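Local coordinates for conserved hypothetical protein (Caulobacter vibrioides, PDB 1XFJ) that probably acts as a purine nucleoside phosphorylase of the YfiH/LACC1 family, splitting inosine and methylthioadenosine with phosphate, and probably also deaminates adenosine, at residues A[5-16]-A[20-32]. Sequence-based numbering, arbitrary orientation.
Sequences ALPTVQSPLLSS and VKHAFFTRQGGVS
Leu14 lays its CB over one face of the His22 imidazole, a CH-pi contact 3.6 Å from the ring centroid, while Leu14 CD1 lies 3.6 Å from His22 ND1. Leu14 belongs to the helical turn 12-15, in the link of an antiparallel pairing of consecutive strands: the short edge strand 8-9 borders strand 20-25 of a mixed sheet. His22 holds CG between its backbone N and carbonyl carbon (chi1 78°), which sets the ring between Gln10 and Leu14, with Ser11 N in its plane at the edge beside CE1. The buried ND1 has no polar partner in the model. Gln10 lies obliquely across the imidazole, its amide plane turned 23° from the ring, and its NE2 donates to His22 O (3.2 Å). Val9 and Phe24 form the hydrogen-bonded pair, Val9 N to Phe24 O at 2.9 Å and Phe24 N to Val9 O at 3.1 Å; Phe24 also brings its ring edge to Val9 O. On the other face of the sheet, Thr8 CG2 packs 3.6 Å from Phe25 CE1, which Leu6 CD1 also meets; Trp62 of helix 49-62 stacks edge-to-face with Phe25. One water donates to Pro7 O and Gln28 O and accepts from Thr26 N and OG1.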
ATOM      1  N   ALA A   5      12.194   8.772  14.698  1.00 15.17           N
ATOM      2  CA  ALA A   5      13.325   9.244  13.853  1.00 12.31           C
ATOM      3  C   ALA A   5      13.019   9.063  12.369  1.00 10.91           C
ATOM      4  O   ALA A   5      13.275   9.956  11.565  1.00 10.68           O
ATOM      5  CB  ALA A   5      14.595   8.499  14.220  1.00 12.10           C
ATOM      6  N   LEU A   6      12.474   7.907  12.002  1.00  9.71           N
ATOM      7  CA  LEU A   6      12.144   7.663  10.602  1.00  8.64           C
ATOM      8  C   LEU A   6      11.046   8.607  10.125  1.00  7.48           C
ATOM      9  O   LEU A   6      10.023   8.767  10.793  1.00  5.86           O
ATOM     10  CB  LEU A   6      11.661   6.222  10.399  1.00  7.44           C
ATOM     11  CG  LEU A   6      12.678   5.082  10.471  1.00  9.19           C
ATOM     12  CD1 LEU A   6      11.957   3.747  10.265  1.00  6.21           C
ATOM     13  CD2 LEU A   6      13.748   5.279   9.404  1.00  7.69           C
ATOM     14  N   PRO A   7      11.256   9.265   8.976  1.00  5.11           N
ATOM     15  CA  PRO A   7      10.240  10.177   8.447  1.00  4.02           C
ATOM     16  C   PRO A   7       9.033   9.347   8.022  1.00  5.61           C
ATOM     17  O   PRO A   7       9.184   8.247   7.483  1.00  4.66           O
ATOM     18  CB  PRO A   7      10.935  10.814   7.248  1.00  6.16           C
ATOM     19  CG  PRO A   7      12.379  10.811   7.658  1.00  5.86           C
ATOM     20  CD  PRO A   7      12.527   9.425   8.245  1.00  6.03           C
ATOM     21  N   THR A   8       7.835   9.860   8.263  1.00  5.69           N
ATOM     22  CA  THR A   8       6.641   9.125   7.883  1.00  5.65           C
ATOM     23  C   THR A   8       5.525  10.047   7.454  1.00  4.99           C
ATOM     24  O   THR A   8       5.526  11.239   7.763  1.00  5.70           O
ATOM     25  CB  THR A   8       6.083   8.276   9.053  1.00  7.08           C
ATOM     26  OG1 THR A   8       5.654   9.146  10.110  1.00  9.75           O
ATOM     27  CG2 THR A   8       7.142   7.321   9.589  1.00  8.59           C
ATOM     28  N   VAL A   9       4.580   9.481   6.715  1.00  5.25           N
ATOM     29  CA  VAL A   9       3.401  10.212   6.297  1.00  5.01           C
ATOM     30  C   VAL A   9       2.308   9.558   7.123  1.00  6.35           C
ATOM     31  O   VAL A   9       2.129   8.343   7.076  1.00  6.63           O
ATOM     32  CB  VAL A   9       3.077  10.012   4.804  1.00  5.06           C
ATOM     33  CG1 VAL A   9       1.713  10.609   4.491  1.00  7.16           C
ATOM     34  CG2 VAL A   9       4.147  10.673   3.946  1.00  5.79           C
ATOM     35  N   GLN A  10       1.601  10.352   7.912  1.00  6.16           N
ATOM     36  CA  GLN A  10       0.530   9.801   8.721  1.00  7.29           C
ATOM     37  C   GLN A  10      -0.774  10.490   8.394  1.00  6.95           C
ATOM     38  O   GLN A  10      -0.786  11.629   7.928  1.00  5.78           O
ATOM     39  CB  GLN A  10       0.847   9.955  10.203  1.00  9.63           C
ATOM     40  CG  GLN A  10       1.933   9.020  10.686  1.00 14.48           C
ATOM     41  CD  GLN A  10       2.142   9.125  12.174  1.00 15.91           C
ATOM     42  OE1 GLN A  10       2.480  10.190  12.689  1.00 19.88           O
ATOM     43  NE2 GLN A  10       1.935   8.022  12.880  1.00 16.29           N
ATOM     44  N   SER A  11      -1.870   9.780   8.638  1.00  5.78           N
ATOM     45  CA  SER A  11      -3.208  10.284   8.370  1.00  5.40           C
ATOM     46  C   SER A  11      -3.957  10.668   9.639  1.00  6.49           C
ATOM     47  O   SER A  11      -3.916   9.951  10.640  1.00  6.01           O
ATOM     48  CB  SER A  11      -4.024   9.227   7.627  1.00  7.79           C
ATOM     49  OG  SER A  11      -5.401   9.555   7.655  1.00  6.96           O
ATOM     50  N   PRO A  12      -4.652  11.816   9.613  1.00  6.48           N
ATOM     51  CA  PRO A  12      -5.411  12.260  10.785  1.00  6.94           C
ATOM     52  C   PRO A  12      -6.492  11.246  11.151  1.00  6.66           C
ATOM     53  O   PRO A  12      -6.903  11.150  12.308  1.00  8.68           O
ATOM     54  CB  PRO A  12      -5.998  13.594  10.326  1.00  6.91           C
ATOM     55  CG  PRO A  12      -4.943  14.118   9.418  1.00  9.76           C
ATOM     56  CD  PRO A  12      -4.563  12.892   8.610  1.00  7.72           C
ATOM     57  N   LEU A  13      -6.945  10.481  10.160  1.00  6.81           N
ATOM     58  CA  LEU A  13      -7.983   9.482  10.383  1.00  7.07           C
ATOM     59  C   LEU A  13      -7.516   8.267  11.167  1.00  8.03           C
ATOM     60  O   LEU A  13      -8.339   7.500  11.666  1.00  9.27           O
ATOM     61  CB  LEU A  13      -8.573   9.016   9.051  1.00  9.46           C
ATOM     62  CG  LEU A  13      -9.632   9.925   8.428  1.00 11.79           C
ATOM     63  CD1 LEU A  13      -9.073  11.316   8.276  1.00 14.30           C
ATOM     64  CD2 LEU A  13     -10.081   9.362   7.090  1.00 10.68           C
ATOM     65  N   LEU A  14      -6.203   8.091  11.281  1.00  5.86           N
ATOM     66  CA  LEU A  14      -5.665   6.943  12.004  1.00  6.70           C
ATOM     67  C   LEU A  14      -4.810   7.329  13.207  1.00  6.82           C
ATOM     68  O   LEU A  14      -4.716   6.575  14.172  1.00  7.80           O
ATOM     69  CB  LEU A  14      -4.826   6.078  11.057  1.00  5.03           C
ATOM     70  CG  LEU A  14      -5.533   5.500   9.827  1.00  4.22           C
ATOM     71  CD1 LEU A  14      -4.513   4.860   8.890  1.00  6.77           C
ATOM     72  CD2 LEU A  14      -6.570   4.481  10.265  1.00  5.32           C
ATOM     73  N   SER A  15      -4.193   8.504  13.141  1.00  7.86           N
ATOM     74  CA  SER A  15      -3.308   8.979  14.204  1.00  9.59           C
ATOM     75  C   SER A  15      -3.968   9.174  15.567  1.00 11.18           C
ATOM     76  O   SER A  15      -3.293   9.150  16.594  1.00 12.24           O
ATOM     77  CB  SER A  15      -2.643  10.286  13.775  1.00 10.54           C
ATOM     78  OG  SER A  15      -3.614  11.289  13.549  1.00 17.60           O
ATOM     79  N   SER A  16      -5.282   9.363  15.578  1.00 10.78           N
ATOM     80  CA  SER A  16      -6.007   9.568  16.828  1.00 13.75           C
ATOM     81  C   SER A  16      -6.406   8.266  17.526  1.00 12.85           C
ATOM     82  O   SER A  16      -6.858   8.286  18.671  1.00 12.21           O
ATOM     83  CB  SER A  16      -7.260  10.405  16.566  1.00 15.57           C
ATOM     84  OG  SER A  16      -8.091   9.778  15.603  1.00 19.99           O
ATOM     85  N   VAL A  20      -3.115   1.838  18.456  1.00  7.24           N
ATOM     86  CA  VAL A  20      -2.922   1.556  17.039  1.00  6.13           C
ATOM     87  C   VAL A  20      -1.803   2.446  16.514  1.00  5.73           C
ATOM     88  O   VAL A  20      -1.777   3.650  16.771  1.00  6.32           O
ATOM     89  CB  VAL A  20      -4.201   1.841  16.216  1.00  6.85           C
ATOM     90  CG1 VAL A  20      -3.917   1.653  14.727  1.00  6.44           C
ATOM     91  CG2 VAL A  20      -5.320   0.917  16.654  1.00  7.53           C
ATOM     92  N   LYS A  21      -0.869   1.849  15.785  1.00  4.79           N
ATOM     93  CA  LYS A  21       0.233   2.617  15.227  1.00  4.67           C
ATOM     94  C   LYS A  21       0.260   2.334  13.732  1.00  4.70           C
ATOM     95  O   LYS A  21       0.147   1.184  13.314  1.00  3.31           O
ATOM     96  CB  LYS A  21       1.553   2.201  15.890  1.00  7.46           C
ATOM     97  CG  LYS A  21       2.676   3.217  15.730  1.00 11.61           C
ATOM     98  CD  LYS A  21       3.872   2.859  16.608  1.00 15.39           C
ATOM     99  CE  LYS A  21       4.965   3.919  16.527  1.00 15.90           C
ATOM    100  NZ  LYS A  21       4.508   5.229  17.057  1.00 20.41           N
ATOM    101  N   HIS A  22       0.388   3.388  12.932  1.00  4.46           N
ATOM    102  CA  HIS A  22       0.400   3.250  11.479  1.00  4.16           C
ATOM    103  C   HIS A  22       1.422   4.195  10.881  1.00  5.53           C
ATOM    104  O   HIS A  22       1.854   5.147  11.527  1.00  5.45           O
ATOM    105  CB  HIS A  22      -0.957   3.636  10.905  1.00  3.73           C
ATOM    106  CG  HIS A  22      -1.162   5.115  10.821  1.00  5.23           C
ATOM    107  ND1 HIS A  22      -1.133   5.804   9.627  1.00  5.30           N
ATOM    108  CD2 HIS A  22      -1.340   6.046  11.789  1.00  3.07           C
ATOM    109  CE1 HIS A  22      -1.284   7.096   9.864  1.00  6.24           C
ATOM    110  NE2 HIS A  22      -1.411   7.269  11.167  1.00  9.06           N
ATOM    111  N   ALA A  23       1.773   3.947   9.624  1.00  4.62           N
ATOM    112  CA  ALA A  23       2.720   4.803   8.937  1.00  3.76           C
ATOM    113  C   ALA A  23       2.903   4.425   7.483  1.00  3.05           C
ATOM    114  O   ALA A  23       2.926   3.247   7.130  1.00  3.02           O
ATOM    115  CB  ALA A  23       4.069   4.769   9.640  1.00  6.22           C
ATOM    116  N   PHE A  24       3.001   5.450   6.645  1.00  3.54           N
ATOM    117  CA  PHE A  24       3.267   5.280   5.225  1.00  3.45           C
ATOM    118  C   PHE A  24       4.704   5.793   5.175  1.00  3.13           C
ATOM    119  O   PHE A  24       4.947   6.991   5.296  1.00  3.50           O
ATOM    120  CB  PHE A  24       2.348   6.174   4.388  1.00  3.06           C
ATOM    121  CG  PHE A  24       0.897   5.784   4.455  1.00  3.04           C
ATOM    122  CD1 PHE A  24       0.432   4.658   3.779  1.00  3.07           C
ATOM    123  CD2 PHE A  24      -0.004   6.532   5.208  1.00  3.06           C
ATOM    124  CE1 PHE A  24      -0.915   4.283   3.853  1.00  3.39           C
ATOM    125  CE2 PHE A  24      -1.348   6.169   5.290  1.00  4.96           C
ATOM    126  CZ  PHE A  24      -1.805   5.040   4.610  1.00  4.10           C
ATOM    127  N   PHE A  25       5.658   4.882   5.030  1.00  3.13           N
ATOM    128  CA  PHE A  25       7.055   5.280   5.017  1.00  3.64           C
ATOM    129  C   PHE A  25       7.512   5.919   3.718  1.00  3.13           C
ATOM    130  O   PHE A  25       6.862   5.789   2.676  1.00  3.10           O
ATOM    131  CB  PHE A  25       7.931   4.074   5.368  1.00  3.02           C
ATOM    132  CG  PHE A  25       7.764   3.620   6.788  1.00  3.04           C
ATOM    133  CD1 PHE A  25       8.437   4.272   7.816  1.00  3.52           C
ATOM    134  CD2 PHE A  25       6.865   2.605   7.108  1.00  4.87           C
ATOM    135  CE1 PHE A  25       8.215   3.926   9.149  1.00  3.89           C
ATOM    136  CE2 PHE A  25       6.631   2.249   8.437  1.00  3.59           C
ATOM    137  CZ  PHE A  25       7.309   2.914   9.462  1.00  4.15           C
ATOM    138  N   THR A  26       8.630   6.635   3.804  1.00  3.41           N
ATOM    139  CA  THR A  26       9.211   7.298   2.648  1.00  3.58           C
ATOM    140  C   THR A  26      10.481   6.546   2.263  1.00  4.19           C
ATOM    141  O   THR A  26      10.762   5.465   2.794  1.00  4.22           O
ATOM    142  CB  THR A  26       9.572   8.775   2.952  1.00  3.84           C
ATOM    143  OG1 THR A  26      10.710   8.826   3.822  1.00  3.85           O
ATOM    144  CG2 THR A  26       8.398   9.486   3.618  1.00  4.92           C
ATOM    145  N   ARG A  27      11.246   7.116   1.340  1.00  3.15           N
ATOM    146  CA  ARG A  27      12.483   6.495   0.890  1.00  3.05           C
ATOM    147  C   ARG A  27      13.635   6.858   1.825  1.00  3.11           C
ATOM    148  O   ARG A  27      14.719   6.290   1.732  1.00  3.87           O
ATOM    149  CB  ARG A  27      12.817   6.965  -0.529  1.00  3.18           C
ATOM    150  CG  ARG A  27      13.191   8.437  -0.612  1.00  5.13           C
ATOM    151  CD  ARG A  27      13.519   8.835  -2.038  1.00  4.19           C
ATOM    152  NE  ARG A  27      14.596   8.019  -2.593  1.00  5.04           N
ATOM    153  CZ  ARG A  27      14.921   7.997  -3.880  1.00  5.35           C
ATOM    154  NH1 ARG A  27      14.251   8.749  -4.744  1.00  5.68           N
ATOM    155  NH2 ARG A  27      15.906   7.217  -4.308  1.00  4.92           N
ATOM    156  N   GLN A  28      13.388   7.796   2.734  1.00  3.10           N
ATOM    157  CA  GLN A  28      14.423   8.258   3.660  1.00  3.07           C
ATOM    158  C   GLN A  28      14.542   7.513   4.991  1.00  3.34           C
ATOM    159  O   GLN A  28      13.560   6.967   5.505  1.00  3.62           O
ATOM    160  CB  GLN A  28      14.226   9.756   3.929  1.00  3.55           C
ATOM    161  CG  GLN A  28      14.537  10.639   2.728  1.00  3.95           C
ATOM    162  CD  GLN A  28      14.427  12.123   3.038  1.00  4.32           C
ATOM    163  OE1 GLN A  28      14.661  12.550   4.168  1.00  6.36           O
ATOM    164  NE2 GLN A  28      14.087  12.919   2.027  1.00  3.04           N
ATOM    165  N   GLY A  29      15.763   7.486   5.531  1.00  3.15           N
ATOM    166  CA  GLY A  29      16.011   6.846   6.812  1.00  3.12           C
ATOM    167  C   GLY A  29      16.657   5.472   6.803  1.00  3.92           C
ATOM    168  O   GLY A  29      16.901   4.907   7.871  1.00  3.06           O
ATOM    169  N   GLY A  30      16.949   4.948   5.616  1.00  3.17           N
ATOM    170  CA  GLY A  30      17.545   3.623   5.508  1.00  3.96           C
ATOM    171  C   GLY A  30      19.044   3.589   5.264  1.00  3.06           C
ATOM    172  O   GLY A  30      19.746   4.564   5.523  1.00  3.02           O
ATOM    173  N   VAL A  31      19.532   2.460   4.753  1.00  3.25           N
ATOM    174  CA  VAL A  31      20.959   2.290   4.498  1.00  4.76           C
ATOM    175  C   VAL A  31      21.311   1.902   3.063  1.00  4.58           C
ATOM    176  O   VAL A  31      22.486   1.847   2.706  1.00  3.23           O
ATOM    177  CB  VAL A  31      21.557   1.216   5.437  1.00  3.78           C
ATOM    178  CG1 VAL A  31      21.322   1.601   6.884  1.00  4.67           C
ATOM    179  CG2 VAL A  31      20.931  -0.139   5.148  1.00  3.13           C
ATOM    180  N   SER A  32      20.302   1.631   2.244  1.00  3.29           N
ATOM    181  CA  SER A  32      20.544   1.234   0.862  1.00  4.25           C
ATOM    182  C   SER A  32      21.192   2.335   0.031  1.00  3.90           C
ATOM    183  O   SER A  32      21.047   3.524   0.327  1.00  3.06           O
ATOM    184  CB  SER A  32      19.240   0.773   0.213  1.00  3.76           C
ATOM    185  OG  SER A  32      18.793  -0.421   0.830  1.00  3.87           O
TER
HETATM  186  O   HOH W   1      10.739   6.984   5.754  1.00  6.47           O
HETATM  187  O   HOH W   2       3.124   7.160  15.793  1.00 23.19           O
HETATM  188  O   HOH W   3      -2.467   5.015  14.452  1.00 14.29           O